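Long-range contact in flagellar biosynthetic protein FliP (Thermotoga maritima MSB8, PDB 5H72), which probably takes part in flagellum-specific protein export as a core component of the membrane-embedded export gate, represented here by its periplasmic domain: residues F32-L37 and L68-F72. Sequence-based numbering, arbitrary orientation.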
ATOM      1  N   PHE A  32     -13.185  -4.434   0.819  1.00 29.27           N
ATOM      2  CA  PHE A  32     -12.386  -5.248   1.735  1.00 32.35           C
ATOM      3  C   PHE A  32     -12.027  -4.465   3.004  1.00 31.59           C
ATOM      4  O   PHE A  32     -11.887  -5.064   4.065  1.00 30.65           O
ATOM      5  CB  PHE A  32     -11.144  -5.882   1.031  1.00 30.23           C
ATOM      6  CG  PHE A  32      -9.915  -5.015   0.916  1.00 33.84           C
ATOM      7  CD1 PHE A  32      -9.197  -4.608   2.035  1.00 35.47           C
ATOM      8  CD2 PHE A  32      -9.401  -4.711  -0.337  1.00 39.85           C
ATOM      9  CE1 PHE A  32      -8.052  -3.844   1.914  1.00 35.62           C
ATOM     10  CE2 PHE A  32      -8.238  -3.948  -0.473  1.00 42.99           C
ATOM     11  CZ  PHE A  32      -7.566  -3.512   0.659  1.00 42.31           C
ATOM     12  N   MET A  33     -11.917  -3.143   2.919  1.00 28.07           N
ATOM     13  CA  MET A  33     -11.739  -2.347   4.129  1.00 30.63           C
ATOM     14  C   MET A  33     -12.964  -2.513   5.020  1.00 31.46           C
ATOM     15  O   MET A  33     -12.844  -2.808   6.214  1.00 31.03           O
ATOM     16  CB  MET A  33     -11.506  -0.866   3.795  1.00 27.28           C
ATOM     17  CG  MET A  33     -10.133  -0.584   3.205  1.00 28.80           C
ATOM     18  SD  MET A  33      -9.690   1.166   3.124  1.00 28.83           S
ATOM     19  CE  MET A  33     -11.003   1.835   2.104  1.00 29.61           C
ATOM     20  N   ILE A  34     -14.140  -2.350   4.424  1.00 29.29           N
ATOM     21  CA  ILE A  34     -15.389  -2.511   5.152  1.00 32.19           C
ATOM     22  C   ILE A  34     -15.519  -3.919   5.747  1.00 30.12           C
ATOM     23  O   ILE A  34     -15.878  -4.077   6.912  1.00 31.47           O
ATOM     24  CB  ILE A  34     -16.589  -2.196   4.242  1.00 32.86           C
ATOM     25  CG1 ILE A  34     -16.681  -0.684   4.029  1.00 28.06           C
ATOM     26  CG2 ILE A  34     -17.884  -2.733   4.836  1.00 32.23           C
ATOM     27  CD1 ILE A  34     -17.601  -0.276   2.906  1.00 32.87           C
ATOM     28  N   ASN A  35     -15.198  -4.939   4.960  1.00 32.53           N
ATOM     29  CA  ASN A  35     -15.275  -6.319   5.440  1.00 30.26           C
ATOM     30  C   ASN A  35     -14.339  -6.571   6.620  1.00 35.44           C
ATOM     31  O   ASN A  35     -14.724  -7.219   7.591  1.00 34.15           O
ATOM     32  CB  ASN A  35     -14.961  -7.284   4.307  1.00 30.85           C
ATOM     33  CG  ASN A  35     -15.121  -8.738   4.710  1.00 38.99           C
ATOM     34  OD1 ASN A  35     -14.153  -9.492   4.745  1.00 47.29           O
ATOM     35  ND2 ASN A  35     -16.349  -9.141   5.011  1.00 42.65           N
ATOM     36  N   GLU A  36     -13.115  -6.046   6.538  1.00 34.33           N
ATOM     37  CA  GLU A  36     -12.131  -6.176   7.616  1.00 32.63           C
ATOM     38  C   GLU A  36     -12.634  -5.505   8.889  1.00 35.50           C
ATOM     39  O   GLU A  36     -12.450  -6.022   9.988  1.00 33.07           O
ATOM     40  CB  GLU A  36     -10.784  -5.559   7.215  1.00 31.85           C
ATOM     41  CG  GLU A  36      -9.883  -6.480   6.409  1.00 34.62           C
ATOM     42  CD  GLU A  36      -9.363  -7.661   7.226  1.00 38.23           C
ATOM     43  OE1 GLU A  36      -8.608  -7.441   8.196  1.00 33.95           O
ATOM     44  OE2 GLU A  36      -9.712  -8.812   6.891  1.00 39.29           O
ATOM     45  N   LEU A  37     -13.266  -4.346   8.726  1.00 30.86           N
ATOM     46  CA  LEU A  37     -13.761  -3.587   9.861  1.00 34.59           C
ATOM     47  C   LEU A  37     -14.923  -4.307  10.548  1.00 36.19           C
ATOM     48  O   LEU A  37     -15.019  -4.307  11.773  1.00 35.08           O
ATOM     49  CB  LEU A  37     -14.186  -2.177   9.423  1.00 32.51           C
ATOM     50  CG  LEU A  37     -13.066  -1.158   9.175  1.00 31.05           C
ATOM     51  CD1 LEU A  37     -13.595   0.022   8.397  1.00 30.89           C
ATOM     52  CD2 LEU A  37     -12.433  -0.681  10.476  1.00 29.70           C
ATOM     53  N   LEU A  68     -12.970   6.372   6.018  1.00 30.83           N
ATOM     54  CA  LEU A  68     -12.921   4.913   5.960  1.00 31.72           C
ATOM     55  C   LEU A  68     -11.486   4.383   6.036  1.00 31.51           C
ATOM     56  O   LEU A  68     -11.196   3.477   6.804  1.00 30.65           O
ATOM     57  CB  LEU A  68     -13.605   4.411   4.689  1.00 30.28           C
ATOM     58  CG  LEU A  68     -13.841   2.903   4.528  1.00 33.15           C
ATOM     59  CD1 LEU A  68     -14.676   2.343   5.681  1.00 32.79           C
ATOM     60  CD2 LEU A  68     -14.512   2.617   3.189  1.00 32.26           C
ATOM     61  N   ILE A  69     -10.586   4.971   5.261  1.00 30.84           N
ATOM     62  CA  ILE A  69      -9.213   4.480   5.211  1.00 30.76           C
ATOM     63  C   ILE A  69      -8.476   4.633   6.550  1.00 31.85           C
ATOM     64  O   ILE A  69      -7.855   3.674   7.005  1.00 32.10           O
ATOM     65  CB  ILE A  69      -8.420   5.172   4.065  1.00 30.66           C
ATOM     66  CG1 ILE A  69      -9.043   4.801   2.722  1.00 29.65           C
ATOM     67  CG2 ILE A  69      -6.964   4.750   4.089  1.00 28.71           C
ATOM     68  CD1 ILE A  69      -8.466   5.551   1.573  1.00 31.42           C
ATOM     69  N   PRO A  70      -8.545   5.819   7.199  1.00 33.64           N
ATOM     70  CA  PRO A  70      -7.902   5.888   8.519  1.00 34.13           C
ATOM     71  C   PRO A  70      -8.515   4.935   9.555  1.00 35.04           C
ATOM     72  O   PRO A  70      -7.779   4.372  10.370  1.00 37.54           O
ATOM     73  CB  PRO A  70      -8.116   7.347   8.939  1.00 34.28           C
ATOM     74  CG  PRO A  70      -8.331   8.083   7.690  1.00 34.84           C
ATOM     75  CD  PRO A  70      -9.046   7.140   6.774  1.00 31.62           C
ATOM     76  N   ALA A  71      -9.833   4.752   9.522  1.00 33.01           N
ATOM     77  CA  ALA A  71     -10.487   3.825  10.450  1.00 33.61           C
ATOM     78  C   ALA A  71      -9.992   2.409  10.209  1.00 30.79           C
ATOM     79  O   ALA A  71      -9.750   1.652  11.150  1.00 32.48           O
ATOM     80  CB  ALA A  71     -11.999   3.893  10.304  1.00 29.40           C
ATOM     81  N   PHE A  72      -9.836   2.064   8.934  1.00 30.85           N
ATOM     82  CA  PHE A  72      -9.365   0.740   8.526  1.00 29.17           C
ATOM     83  C   PHE A  72      -7.977   0.478   9.079  1.00 31.71           C
ATOM     84  O   PHE A  72      -7.740  -0.556   9.708  1.00 30.91           O
ATOM     85  CB  PHE A  72      -9.378   0.629   6.995  1.00 29.02           C
ATOM     86  CG  PHE A  72      -8.555  -0.508   6.443  1.00 29.39           C
ATOM     87  CD1 PHE A  72      -8.995  -1.817   6.550  1.00 27.98           C
ATOM     88  CD2 PHE A  72      -7.357  -0.257   5.777  1.00 27.49           C
ATOM     89  CE1 PHE A  72      -8.244  -2.858   6.031  1.00 29.18           C
ATOM     90  CE2 PHE A  72      -6.602  -1.289   5.254  1.00 27.53           C
ATOM     91  CZ  PHE A  72      -7.043  -2.591   5.378  1.00 30.04           C
TER
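OE1 of E36 forms a salt bridge with R28 of a neighbouring subunit, while the apolar stem of the same residue serves this contact: E36 CB meets F72 CE1 at 3.9 Å, at the edge of the ring and near its plane. M33 covers one face of that ring. Its CG stands 3.7 Å from the F72 centroid and 15° off the normal, a CH-pi contact, with SD following obliquely as a Met-aromatic contact. A bend at the last torsion (chi3 -59°) then turns M33 CE away from the phenyl group and toward I69 and L68, 3.6 Å from I69 CG1. F32 presents its edge to F72 in an offset edge-to-face pair, CE1 lying 3.8 Å from F72 CZ. Further along, L37 CD1 reaches L68 CD1 at 3.7 Å, and L37 also packs on V46 of helix 43-52. With an alanine at F72, M33 CG and the F32 edge are likely to lose their aromatic partner, opening a gap between the helices. Segments 32-37 and 68-72, whose axes cross at 42°, thus join helices 17-39 and 65-80 by apolar and aromatic packing with no hydrogen bond between them, whereas the E36 carboxylate turns to R28 of another subunit, which probably also offsets the nearby E76 carboxylate.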